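Local structure of 3-ketosteroid-delta4-5alpha-dehydrogenase (Rhodococcus jostii, 4AT2) at residues I293-H305 against V460-F472. The protein probably catalyses the FAD-dependent introduction of the delta-4 double bond into 3-keto-5alpha-steroids, a step of bacterial steroid breakdown. Residues are numbered along the deposited sequence; the frame is centred on the assembly and turned at random.
Sequences ILMAQALGADLAH and VLHVSGEPIPGLF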
loop_
_atom_site.group_PDB
_atom_site.type_symbol
_atom_site.label_atom_id
_atom_site.label_comp_id
_atom_site.label_asym_id
_atom_site.label_seq_id
_atom_site.Cartn_x
_atom_site.Cartn_y
_atom_site.Cartn_z
ATOM N N ILE A 293 3.726 -8.247 16.056
ATOM C CA ILE A 293 2.565 -8.045 15.194
ATOM C C ILE A 293 1.856 -9.383 15.009
ATOM O O ILE A 293 0.641 -9.477 15.185
ATOM C CB ILE A 293 2.949 -7.412 13.828
ATOM C CG1 ILE A 293 3.447 -5.976 14.042
ATOM C CG2 ILE A 293 1.736 -7.432 12.903
ATOM C CD1 ILE A 293 4.182 -5.347 12.868
ATOM N N LEU A 294 2.617 -10.418 14.673
ATOM C CA LEU A 294 2.043 -11.746 14.436
ATOM C C LEU A 294 1.406 -12.345 15.689
ATOM O O LEU A 294 0.327 -12.944 15.611
ATOM C CB LEU A 294 3.102 -12.690 13.848
ATOM C CG LEU A 294 3.745 -12.280 12.506
ATOM C CD1 LEU A 294 4.843 -13.267 12.126
ATOM C CD2 LEU A 294 2.716 -12.133 11.378
ATOM N N MET A 295 2.070 -12.169 16.832
ATOM C CA MET A 295 1.583 -12.684 18.112
ATOM C C MET A 295 0.215 -12.108 18.435
ATOM O O MET A 295 -0.659 -12.811 18.959
ATOM C CB MET A 295 2.540 -12.287 19.237
ATOM C CG MET A 295 3.813 -13.103 19.261
ATOM S SD MET A 295 5.037 -12.412 20.398
ATOM C CE MET A 295 4.011 -12.013 21.762
ATOM N N ALA A 296 0.054 -10.824 18.131
ATOM C CA ALA A 296 -1.192 -10.126 18.420
ATOM C C ALA A 296 -2.265 -10.501 17.389
ATOM O O ALA A 296 -3.417 -10.737 17.761
ATOM C CB ALA A 296 -0.963 -8.620 18.473
ATOM N N GLN A 297 -1.889 -10.587 16.112
ATOM C CA GLN A 297 -2.833 -11.022 15.079
ATOM C C GLN A 297 -3.428 -12.391 15.421
ATOM O O GLN A 297 -4.587 -12.659 15.111
ATOM C CB GLN A 297 -2.152 -11.131 13.717
ATOM C CG GLN A 297 -1.858 -9.815 13.009
ATOM C CD GLN A 297 -1.321 -10.063 11.612
ATOM O OE1 GLN A 297 -0.095 -10.073 11.392
ATOM N NE2 GLN A 297 -2.227 -10.304 10.655
ATOM N N ALA A 298 -2.625 -13.262 16.045
ATOM C CA ALA A 298 -3.098 -14.594 16.440
ATOM C C ALA A 298 -4.323 -14.520 17.349
ATOM O O ALA A 298 -5.124 -15.453 17.365
ATOM C CB ALA A 298 -1.982 -15.403 17.100
ATOM N N LEU A 299 -4.469 -13.408 18.071
ATOM C CA LEU A 299 -5.606 -13.163 18.970
ATOM C C LEU A 299 -6.751 -12.399 18.304
ATOM O O LEU A 299 -7.742 -12.063 18.968
ATOM C CB LEU A 299 -5.160 -12.387 20.220
ATOM C CG LEU A 299 -4.080 -13.034 21.090
ATOM C CD1 LEU A 299 -3.923 -12.221 22.370
ATOM C CD2 LEU A 299 -4.412 -14.467 21.428
ATOM N N GLY A 300 -6.626 -12.123 17.012
ATOM C CA GLY A 300 -7.604 -11.304 16.310
ATOM C C GLY A 300 -7.289 -9.810 16.261
ATOM O O GLY A 300 -8.132 -9.012 15.872
ATOM N N ALA A 301 -6.076 -9.415 16.634
ATOM C CA ALA A 301 -5.714 -7.999 16.550
ATOM C C ALA A 301 -5.743 -7.495 15.118
ATOM O O ALA A 301 -5.358 -8.208 14.188
ATOM C CB ALA A 301 -4.336 -7.740 17.157
ATOM N N ASP A 302 -6.182 -6.253 14.978
ATOM C CA ASP A 302 -6.294 -5.597 13.686
ATOM C C ASP A 302 -4.980 -4.899 13.315
ATOM O O ASP A 302 -4.111 -4.692 14.176
ATOM C CB ASP A 302 -7.446 -4.592 13.754
ATOM C CG ASP A 302 -8.051 -4.280 12.392
ATOM O OD1 ASP A 302 -7.631 -4.881 11.374
ATOM O OD2 ASP A 302 -8.954 -3.409 12.366
ATOM N N LEU A 303 -4.849 -4.561 12.030
ATOM C CA LEU A 303 -3.650 -3.910 11.464
ATOM C C LEU A 303 -4.077 -2.667 10.726
ATOM O O LEU A 303 -5.233 -2.556 10.323
ATOM C CB LEU A 303 -2.989 -4.823 10.417
ATOM C CG LEU A 303 -2.551 -6.242 10.793
ATOM C CD1 LEU A 303 -1.900 -6.925 9.596
ATOM C CD2 LEU A 303 -1.601 -6.194 11.989
ATOM N N ALA A 304 -3.139 -1.750 10.502
ATOM C CA ALA A 304 -3.400 -0.618 9.623
ATOM C C ALA A 304 -2.139 -0.213 8.872
ATOM O O ALA A 304 -1.020 -0.350 9.387
ATOM C CB ALA A 304 -3.957 0.560 10.407
ATOM N N HIS A 305 -2.346 0.248 7.636
ATOM C CA HIS A 305 -1.295 0.880 6.820
ATOM C C HIS A 305 -0.059 0.046 6.683
ATOM O O HIS A 305 1.057 0.553 6.759
ATOM C CB HIS A 305 -0.992 2.295 7.326
ATOM C CG HIS A 305 -2.225 3.147 7.466
ATOM N ND1 HIS A 305 -2.966 3.530 6.397
ATOM C CD2 HIS A 305 -2.882 3.625 8.596
ATOM C CE1 HIS A 305 -4.022 4.242 6.824
ATOM N NE2 HIS A 305 -3.976 4.299 8.170
ATOM N N VAL A 460 -4.381 -2.448 22.211
ATOM C CA VAL A 460 -4.391 -3.132 20.916
ATOM C C VAL A 460 -5.831 -3.476 20.560
ATOM O O VAL A 460 -6.548 -4.095 21.356
ATOM C CB VAL A 460 -3.516 -4.409 20.947
ATOM C CG1 VAL A 460 -3.669 -5.202 19.657
ATOM C CG2 VAL A 460 -2.051 -4.024 21.162
ATOM N N LEU A 461 -6.266 -3.070 19.372
ATOM C CA LEU A 461 -7.649 -3.306 18.959
ATOM C C LEU A 461 -7.832 -4.620 18.214
ATOM O O LEU A 461 -7.081 -4.945 17.282
ATOM C CB LEU A 461 -8.169 -2.141 18.107
ATOM C CG LEU A 461 -8.344 -0.804 18.844
ATOM C CD1 LEU A 461 -8.571 0.297 17.818
ATOM C CD2 LEU A 461 -9.496 -0.852 19.842
ATOM N N HIS A 462 -8.843 -5.365 18.640
ATOM C CA HIS A 462 -9.347 -6.524 17.918
ATOM C C HIS A 462 -10.058 -6.062 16.670
ATOM O O HIS A 462 -10.473 -4.889 16.576
ATOM C CB HIS A 462 -10.321 -7.257 18.847
ATOM C CG HIS A 462 -10.706 -8.647 18.401
ATOM N ND1 HIS A 462 -11.768 -8.886 17.603
ATOM C CD2 HIS A 462 -10.173 -9.885 18.721
ATOM C CE1 HIS A 462 -11.889 -10.208 17.407
ATOM N NE2 HIS A 462 -10.924 -10.822 18.100
ATOM N N VAL A 463 -10.207 -6.956 15.689
ATOM C CA VAL A 463 -11.012 -6.660 14.490
ATOM C C VAL A 463 -12.478 -6.308 14.808
ATOM O O VAL A 463 -13.173 -5.692 13.987
ATOM C CB VAL A 463 -10.935 -7.760 13.396
ATOM C CG1 VAL A 463 -9.546 -7.784 12.766
ATOM C CG2 VAL A 463 -11.311 -9.134 13.947
ATOM N N SER A 464 -12.935 -6.684 15.997
ATOM C CA SER A 464 -14.260 -6.287 16.478
ATOM C C SER A 464 -14.353 -4.790 16.767
ATOM O O SER A 464 -15.458 -4.251 16.895
ATOM C CB SER A 464 -14.576 -7.035 17.773
ATOM O OG SER A 464 -13.738 -6.545 18.802
ATOM N N GLY A 465 -13.205 -4.128 16.902
ATOM C CA GLY A 465 -13.161 -2.715 17.281
ATOM C C GLY A 465 -13.033 -2.504 18.782
ATOM O O GLY A 465 -12.977 -1.364 19.241
ATOM N N GLU A 466 -12.981 -3.598 19.536
ATOM C CA GLU A 466 -12.816 -3.557 20.991
ATOM C C GLU A 466 -11.373 -3.865 21.387
ATOM O O GLU A 466 -10.703 -4.656 20.715
ATOM C CB GLU A 466 -13.761 -4.547 21.686
ATOM C CG GLU A 466 -15.251 -4.302 21.452
ATOM C CD GLU A 466 -15.725 -2.913 21.869
ATOM O OE1 GLU A 466 -15.225 -2.362 22.883
ATOM O OE2 GLU A 466 -16.609 -2.361 21.169
ATOM N N PRO A 467 -10.887 -3.245 22.476
ATOM C CA PRO A 467 -9.550 -3.608 22.964
ATOM C C PRO A 467 -9.439 -5.088 23.342
ATOM O O PRO A 467 -10.416 -5.704 23.805
ATOM C CB PRO A 467 -9.381 -2.731 24.214
ATOM C CG PRO A 467 -10.245 -1.540 23.943
ATOM C CD PRO A 467 -11.454 -2.109 23.231
ATOM N N ILE A 468 -8.256 -5.656 23.132
ATOM C CA ILE A 468 -7.977 -6.995 23.621
ATOM C C ILE A 468 -7.542 -6.817 25.073
ATOM O O ILE A 468 -6.530 -6.163 25.337
ATOM C CB ILE A 468 -6.855 -7.678 22.796
ATOM C CG1 ILE A 468 -7.347 -7.960 21.366
ATOM C CG2 ILE A 468 -6.387 -8.963 23.484
ATOM C CD1 ILE A 468 -6.254 -8.397 20.396
ATOM N N PRO A 469 -8.304 -7.380 26.030
ATOM C CA PRO A 469 -7.948 -7.165 27.432
ATOM C C PRO A 469 -6.516 -7.588 27.761
ATOM O O PRO A 469 -6.058 -8.640 27.310
ATOM C CB PRO A 469 -8.980 -8.025 28.188
ATOM C CG PRO A 469 -10.139 -8.116 27.248
ATOM C CD PRO A 469 -9.498 -8.230 25.891
ATOM N N GLY A 470 -5.813 -6.747 28.521
ATOM C CA GLY A 470 -4.458 -7.040 28.962
ATOM C C GLY A 470 -3.360 -6.729 27.959
ATOM O O GLY A 470 -2.184 -6.922 28.275
ATOM N N LEU A 471 -3.731 -6.272 26.756
ATOM C CA LEU A 471 -2.761 -6.099 25.665
ATOM C C LEU A 471 -2.633 -4.664 25.179
ATOM O O LEU A 471 -3.611 -4.038 24.762
ATOM C CB LEU A 471 -3.094 -7.019 24.485
ATOM C CG LEU A 471 -1.970 -7.169 23.445
ATOM C CD1 LEU A 471 -0.710 -7.771 24.061
ATOM C CD2 LEU A 471 -2.479 -8.002 22.273
ATOM N N PHE A 472 -1.400 -4.173 25.218
ATOM C CA PHE A 472 -1.089 -2.795 24.863
ATOM C C PHE A 472 0.112 -2.803 23.944
ATOM O O PHE A 472 0.847 -3.799 23.883
ATOM C CB PHE A 472 -0.808 -1.995 26.137
ATOM C CG PHE A 472 -1.910 -2.119 27.149
ATOM C CD1 PHE A 472 -3.015 -1.274 27.084
ATOM C CD2 PHE A 472 -1.890 -3.149 28.095
ATOM C CE1 PHE A 472 -4.062 -1.419 27.981
ATOM C CE2 PHE A 472 -2.938 -3.298 28.996
ATOM C CZ PHE A 472 -4.019 -2.428 28.940
HETATM O O HOH W 1 -10.192 -2.690 14.811
#
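Ala296 is small enough for strand 471-473 to pass close, its CB 4.1 Å from CD2 of Leu471. Leu299 follows, its CB against CD1 of Ile468. Gly300 is the first residue to leave helical geometry, at positive phi in a Schellman motif; any side chain would be pressed against Leu299 O and would also strike NE2 of His462. Gly300 O accepts a hydrogen bond from Val463 N (2.9 Å) and lies over one face of the His462 ring, while Leu299 O sits at the ring edge, 3.3 Å from CD2. With CG anti to the backbone N (chi1 -167°), the imidazole swings back to these carbonyls, and its ND1 accepts Ser464 N nearly in the ring plane. An alanine in place of His462 would probably leave that amide without its acceptor and the Gly300 peptide without its cover. Arg28 of the second subunit also packs on His462. The methyl of Ala301 rests against CG1 of Val460 (3.6 Å) and CD1 of Ile468. Ala301 and His462 form a single antiparallel, non-hydrogen-bonded bridge, flanked by the Val463-Gly300 bond and a nearly straight one from Asp302 N to Leu461 O (2.8 Å, 174°). Asp302 crosses Val463 at about a right angle, and its carboxylate OD2 accepts from a water that also donates to His462 O, tying the backbones through solvent. The turn after helix 291-297 thus joins the segment entering strand 471-473, at the edge of the parallel sheet, as strand 303-304 begins beside 444-452.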